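Local coordinates for protein beta-galactosidase/beta-glucuronidase (Faecalibacterium prausnitzii L2-6, PDB 6MVF) that binds flavin mononucleotide and probably hydrolyses beta-glucuronides, as a family 2 glycoside hydrolase of a human gut bacterium, at residues 35-40 with 72-77; 136-141 with 157-162. All blocks are in the same frame, centred on the assembly; numbering follows the deposited sequence.

How the interactions relate
Both contacts lie in the sugar-binding domain of the family 2 fold, with centres about 11 Å apart and away from the flavin site. They share one sheet. Interaction 1 pairs strand 34-37 with strand 70-78. Interaction 2 uses the next strand, 131-139, and packs a loop against it. Tyr73 O probably accepts a hydrogen bond from Ile136 N, so the two contacts meet directly. The Tyr73 hydroxyl, hydrogen-bonded to His52, also lies against the Gly158-Leu159 backbone. Interaction 1 is partly buried and rests on four backbone hydrogen bonds. Interaction 2 is buried and has none between its segments; it depends on apolar side chains and glycine backbone.

Interaction 1 of 2, residues 35-40 with 72-77; sequences TLRFPK and VYSRTF
Thr35, Leu36 and Arg37 pair with Ser74, Tyr73 and Val72 in an antiparallel ladder. The strand axes approach to 4.8 Å. Thr35-Ser74 and Arg37-Val72 are hydrogen-bonded pairs, and Leu36-Tyr73 between them is non-hydrogen-bonded. Thr35 N gives a nearly straight bond to Ser74 O (2.9 Å), and Ser74 N returns a more bent one to Thr35 O (3.0 Å). Arg37 and Val72 exchange two more backbone bonds, both nearly straight. CA-H...O contacts from Leu36 to Val72 O and from Tyr73 to Thr35 O fill in the ladder.

On one face of the sheet, Leu36 meets Tyr73. With CG of Leu36 anti to the backbone N (chi1 178°) and chi2 at 59°, CD1 lies over the centre of the Tyr73 ring, 3.8 Å from the centroid and almost on the ring normal. This is a CH-pi contact. At the far end of that ring, the hydroxyl is hydrogen-bonded to His52 ND1. The other face carries Thr35, Arg37, Val72 and Ser74. CG2 of Val72 meets CG of Pro39, two residues past the end of the strand, at 3.9 Å. The extended Arg37 chain brings NH1 to 3.6 Å from Ser74 OG, near the guanidinium plane, without a hydrogen bond. Strands 46-48 and 131-139 flank the pair. The arrangement belongs to the antiparallel beta-sandwich typical of the family 2 sugar-binding domain.

Interaction 2 of 2, residues 136-141 with 157-162; sequences IEVSNE and GGLYRG
Leu159 wedges against Ile136 and Val138 where a loop covers one face of the antiparallel sheet, at its inner strand 131-139, in the beta-sandwich of the sugar-binding domain. The loop leads from strand 131-139 towards strand 163-168. Its touching part, 157-159, runs roughly antiparallel to 136-140 but makes no hydrogen bonds with it, so it is no extra strand of the sheet.

The apolar contacts centre on Leu159. Its two methyls divide the work. CD1 meets Ile136 CD1 at 3.8 Å, and CD2 lies 4.2 Å from Val138 CG2. The leucine crosses both partners at a slant. In Val138, CG1 is anti to the backbone N (chi1 -180°) and serves the loop backbone instead, 3.7 Å from Gly158 N. All these groups are buried.

The glycines bring bare backbone close to the strand. CB of Asn140 rests 3.7 Å from Gly157 CA. Gly158 has a positive phi (118°), a backbone shape suited to glycine.

Polar groups are satisfied mostly by partners outside the contact. Gly157 N donates to Asn55 OD1, and Gly157 O accepts from Thr53 OG1. Within 136-141, Ser139 OG accepts from Glu141 N at 3.2 Å, an ST turn where the strand ends. The Asn140 amide is held at both of its ends: OD1 accepts from Thr69 N and ND2 donates to Phe155 O, while ND2 also lies 3.6 Å from Gly157 N without bonding to it.

Interaction 1 of 2, residues 35-40 with 72-77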
loop_
_atom_site.group_PDB
_atom_site.type_symbol
_atom_site.label_atom_id
_atom_site.label_comp_id
_atom_site.label_asym_id
_atom_site.label_seq_id
_atom_site.Cartn_x
_atom_site.Cartn_y
_atom_site.Cartn_z
ATOM N N THR A 35 3.802 30.922 1.492
ATOM C CA THR A 35 2.906 32.050 1.655
ATOM C C THR A 35 2.781 32.765 0.325
ATOM O O THR A 35 3.793 33.054 -0.324
ATOM C CB THR A 35 3.416 33.004 2.727
ATOM O OG1 THR A 35 3.652 32.250 3.908
ATOM C CG2 THR A 35 2.373 34.067 3.028
ATOM N N LEU A 36 1.543 33.017 -0.087
ATOM C CA LEU A 36 1.245 33.784 -1.288
ATOM C C LEU A 36 0.806 35.182 -0.880
ATOM O O LEU A 36 -0.209 35.335 -0.194
ATOM C CB LEU A 36 0.148 33.110 -2.106
ATOM C CG LEU A 36 -0.269 33.866 -3.358
ATOM C CD1 LEU A 36 0.930 34.055 -4.260
ATOM C CD2 LEU A 36 -1.350 33.111 -4.070
ATOM N N ARG A 37 1.572 36.190 -1.288
ATOM C CA ARG A 37 1.195 37.588 -1.119
ATOM C C ARG A 37 0.881 38.204 -2.476
ATOM O O ARG A 37 1.311 37.710 -3.525
ATOM C CB ARG A 37 2.298 38.400 -0.427
ATOM C CG ARG A 37 2.606 37.950 0.973
ATOM C CD ARG A 37 3.789 38.699 1.530
ATOM N NE ARG A 37 4.057 38.307 2.905
ATOM C CZ ARG A 37 5.015 37.464 3.263
ATOM N NH1 ARG A 37 5.798 36.936 2.341
ATOM N NH2 ARG A 37 5.189 37.145 4.539
ATOM N N PHE A 38 0.115 39.292 -2.437
ATOM C CA PHE A 38 -0.241 40.059 -3.633
ATOM C C PHE A 38 0.198 41.500 -3.428
ATOM O O PHE A 38 -0.463 42.254 -2.694
ATOM C CB PHE A 38 -1.740 39.975 -3.910
ATOM C CG PHE A 38 -2.186 38.628 -4.418
ATOM C CD1 PHE A 38 -2.588 37.636 -3.538
ATOM C CD2 PHE A 38 -2.187 38.346 -5.777
ATOM C CE1 PHE A 38 -2.990 36.384 -4.003
ATOM C CE2 PHE A 38 -2.589 37.096 -6.247
ATOM C CZ PHE A 38 -2.983 36.116 -5.351
ATOM N N PRO A 39 1.301 41.927 -4.052
ATOM C CA PRO A 39 1.832 43.277 -3.779
ATOM C C PRO A 39 0.859 44.411 -4.067
ATOM O O PRO A 39 0.915 45.432 -3.377
ATOM C CB PRO A 39 3.067 43.358 -4.686
ATOM C CG PRO A 39 3.448 41.959 -4.934
ATOM C CD PRO A 39 2.160 41.171 -4.973
ATOM N N LYS A 40 -0.019 44.280 -5.058
ATOM C CA LYS A 40 -1.029 45.298 -5.333
ATOM C C LYS A 40 -2.280 45.136 -4.464
ATOM O O LYS A 40 -3.307 45.758 -4.759
ATOM C CB LYS A 40 -1.409 45.288 -6.820
ATOM C CG LYS A 40 -0.327 45.796 -7.771
ATOM C CD LYS A 40 -0.439 45.169 -9.175
ATOM C CE LYS A 40 -1.702 45.601 -9.938
ATOM N NZ LYS A 40 -2.125 44.667 -11.078
ATOM N N VAL A 72 3.317 36.743 -5.361
ATOM C CA VAL A 72 4.638 36.368 -4.872
ATOM C C VAL A 72 4.468 35.188 -3.930
ATOM O O VAL A 72 3.755 35.285 -2.920
ATOM C CB VAL A 72 5.338 37.537 -4.161
ATOM C CG1 VAL A 72 6.706 37.108 -3.630
ATOM C CG2 VAL A 72 5.497 38.676 -5.116
ATOM N N TYR A 73 5.105 34.075 -4.276
ATOM C CA TYR A 73 5.194 32.900 -3.419
ATOM C C TYR A 73 6.535 32.945 -2.705
ATOM O O TYR A 73 7.541 33.354 -3.291
ATOM C CB TYR A 73 5.095 31.582 -4.222
ATOM C CG TYR A 73 3.792 31.305 -4.989
ATOM C CD1 TYR A 73 3.580 31.810 -6.273
ATOM C CD2 TYR A 73 2.805 30.496 -4.438
ATOM C CE1 TYR A 73 2.416 31.539 -6.975
ATOM C CE2 TYR A 73 1.637 30.219 -5.126
ATOM C CZ TYR A 73 1.440 30.745 -6.398
ATOM O OH TYR A 73 0.259 30.452 -7.069
ATOM N N SER A 74 6.559 32.506 -1.450
ATOM C CA SER A 74 7.833 32.407 -0.753
ATOM C C SER A 74 7.749 31.330 0.314
ATOM O O SER A 74 6.685 31.093 0.894
ATOM C CB SER A 74 8.257 33.741 -0.123
ATOM O OG SER A 74 7.456 34.030 1.000
ATOM N N ARG A 75 8.887 30.681 0.556
ATOM C CA ARG A 75 9.016 29.656 1.584
ATOM C C ARG A 75 10.481 29.543 1.973
ATOM O O ARG A 75 11.358 30.142 1.348
ATOM C CB ARG A 75 8.485 28.301 1.108
ATOM C CG ARG A 75 9.399 27.576 0.143
ATOM C CD ARG A 75 9.034 26.104 0.099
ATOM N NE ARG A 75 9.863 25.337 1.022
ATOM C CZ ARG A 75 9.674 24.059 1.326
ATOM N NH1 ARG A 75 8.675 23.378 0.798
ATOM N NH2 ARG A 75 10.492 23.464 2.167
ATOM N N THR A 76 10.738 28.745 3.010
ATOM C CA THR A 76 12.081 28.490 3.514
ATOM C C THR A 76 12.521 27.073 3.154
ATOM O O THR A 76 11.690 26.177 2.996
ATOM C CB THR A 76 12.110 28.729 5.023
ATOM O OG1 THR A 76 11.951 30.132 5.242
ATOM C CG2 THR A 76 13.424 28.265 5.664
ATOM N N PHE A 77 13.828 26.880 2.958
ATOM C CA PHE A 77 14.353 25.549 2.671
ATOM C C PHE A 77 15.754 25.410 3.251
ATOM O O PHE A 77 16.469 26.400 3.440
ATOM C CB PHE A 77 14.342 25.226 1.160
ATOM C CG PHE A 77 15.313 26.034 0.323
ATOM C CD1 PHE A 77 14.963 27.274 -0.187
ATOM C CD2 PHE A 77 16.560 25.525 -0.003
ATOM C CE1 PHE A 77 15.853 27.996 -0.986
ATOM C CE2 PHE A 77 17.451 26.258 -0.804
ATOM C CZ PHE A 77 17.090 27.481 -1.294
#

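Interaction 2 of 2, residues 136-141 with 157-162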
loop_
_atom_site.group_PDB
_atom_site.type_symbol
_atom_site.label_atom_id
_atom_site.label_comp_id
_atom_site.label_asym_id
_atom_site.label_seq_id
_atom_site.Cartn_x
_atom_site.Cartn_y
_atom_site.Cartn_z
ATOM N N ILE A 136 9.468 33.380 -5.488
ATOM C CA ILE A 136 9.082 33.266 -6.897
ATOM C C ILE A 136 7.964 34.267 -7.178
ATOM O O ILE A 136 6.821 34.084 -6.735
ATOM C CB ILE A 136 8.643 31.845 -7.274
ATOM C CG1 ILE A 136 9.706 30.822 -6.870
ATOM C CG2 ILE A 136 8.365 31.767 -8.782
ATOM C CD1 ILE A 136 9.187 29.383 -6.753
ATOM N N GLU A 137 8.292 35.322 -7.918
ATOM C CA GLU A 137 7.294 36.253 -8.419
ATOM C C GLU A 137 6.695 35.686 -9.691
ATOM O O GLU A 137 7.429 35.344 -10.619
ATOM C CB GLU A 137 7.919 37.618 -8.706
ATOM C CG GLU A 137 8.109 38.497 -7.487
ATOM C CD GLU A 137 8.639 39.892 -7.829
ATOM O OE1 GLU A 137 9.548 40.361 -7.097
ATOM O OE2 GLU A 137 8.140 40.505 -8.816
ATOM N N VAL A 138 5.368 35.596 -9.735
ATOM C CA VAL A 138 4.644 35.036 -10.868
ATOM C C VAL A 138 3.595 36.042 -11.326
ATOM O O VAL A 138 2.852 36.583 -10.507
ATOM C CB VAL A 138 3.976 33.700 -10.493
ATOM C CG1 VAL A 138 3.226 33.114 -11.690
ATOM C CG2 VAL A 138 4.998 32.739 -9.963
ATOM N N SER A 139 3.517 36.273 -12.625
ATOM C CA SER A 139 2.532 37.181 -13.189
ATOM C C SER A 139 1.798 36.497 -14.331
ATOM O O SER A 139 2.436 35.967 -15.249
ATOM C CB SER A 139 3.186 38.461 -13.697
ATOM O OG SER A 139 2.223 39.247 -14.390
ATOM N N ASN A 140 0.461 36.526 -14.291
ATOM C CA ASN A 140 -0.338 36.084 -15.428
ATOM C C ASN A 140 -0.948 37.259 -16.203
ATOM O O ASN A 140 -1.974 37.104 -16.877
ATOM C CB ASN A 140 -1.409 35.090 -14.978
ATOM C CG ASN A 140 -2.510 35.729 -14.146
ATOM O OD1 ASN A 140 -2.308 36.750 -13.496
ATOM N ND2 ASN A 140 -3.688 35.105 -14.159
ATOM N N GLU A 141 -0.318 38.431 -16.126
ATOM C CA GLU A 141 -0.718 39.592 -16.911
ATOM C C GLU A 141 -0.158 39.499 -18.326
ATOM O O GLU A 141 0.891 38.884 -18.558
ATOM C CB GLU A 141 -0.229 40.880 -16.241
ATOM C CG GLU A 141 -1.078 41.315 -15.045
ATOM C CD GLU A 141 -0.405 42.364 -14.151
ATOM O OE1 GLU A 141 0.739 42.134 -13.650
ATOM O OE2 GLU A 141 -1.047 43.419 -13.941
ATOM N N GLY A 157 -3.201 31.708 -13.164
ATOM C CA GLY A 157 -1.902 32.173 -12.723
ATOM C C GLY A 157 -1.337 31.308 -11.610
ATOM O O GLY A 157 -2.071 30.680 -10.855
ATOM N N GLY A 158 -0.014 31.272 -11.526
ATOM C CA GLY A 158 0.627 30.682 -10.372
ATOM C C GLY A 158 1.503 29.477 -10.637
ATOM O O GLY A 158 1.886 29.190 -11.778
ATOM N N LEU A 159 1.835 28.772 -9.554
ATOM C CA LEU A 159 2.734 27.622 -9.585
ATOM C C LEU A 159 1.887 26.348 -9.571
ATOM O O LEU A 159 1.765 25.658 -8.559
ATOM C CB LEU A 159 3.687 27.680 -8.396
ATOM C CG LEU A 159 4.718 28.789 -8.354
ATOM C CD1 LEU A 159 5.466 28.714 -7.037
ATOM C CD2 LEU A 159 5.665 28.636 -9.541
ATOM N N TYR A 160 1.283 26.037 -10.712
ATOM C CA TYR A 160 0.195 25.066 -10.717
ATOM C C TYR A 160 0.679 23.622 -10.915
ATOM O O TYR A 160 -0.152 22.716 -11.049
ATOM C CB TYR A 160 -0.848 25.462 -11.771
ATOM C CG TYR A 160 -0.321 25.422 -13.170
ATOM C CD1 TYR A 160 0.312 26.521 -13.734
ATOM C CD2 TYR A 160 -0.439 24.261 -13.935
ATOM C CE1 TYR A 160 0.807 26.462 -15.040
ATOM C CE2 TYR A 160 0.043 24.188 -15.223
ATOM C CZ TYR A 160 0.662 25.282 -15.782
ATOM O OH TYR A 160 1.142 25.177 -17.080
ATOM N N ARG A 161 2.002 23.396 -10.911
ATOM C CA ARG A 161 2.586 22.064 -11.026
ATOM C C ARG A 161 3.570 21.718 -9.916
ATOM O O ARG A 161 4.006 20.560 -9.849
ATOM C CB ARG A 161 3.312 21.893 -12.371
ATOM C CG ARG A 161 2.393 21.857 -13.583
ATOM C CD ARG A 161 3.137 21.492 -14.869
ATOM N NE ARG A 161 2.210 21.586 -15.981
ATOM C CZ ARG A 161 2.533 21.894 -17.233
ATOM N NH1 ARG A 161 3.795 22.133 -17.570
ATOM N NH2 ARG A 161 1.570 21.974 -18.148
ATOM N N GLY A 162 3.941 22.676 -9.062
ATOM C CA GLY A 162 4.882 22.445 -7.986
ATOM C C GLY A 162 6.295 22.816 -8.382
ATOM O O GLY A 162 6.575 23.225 -9.511
#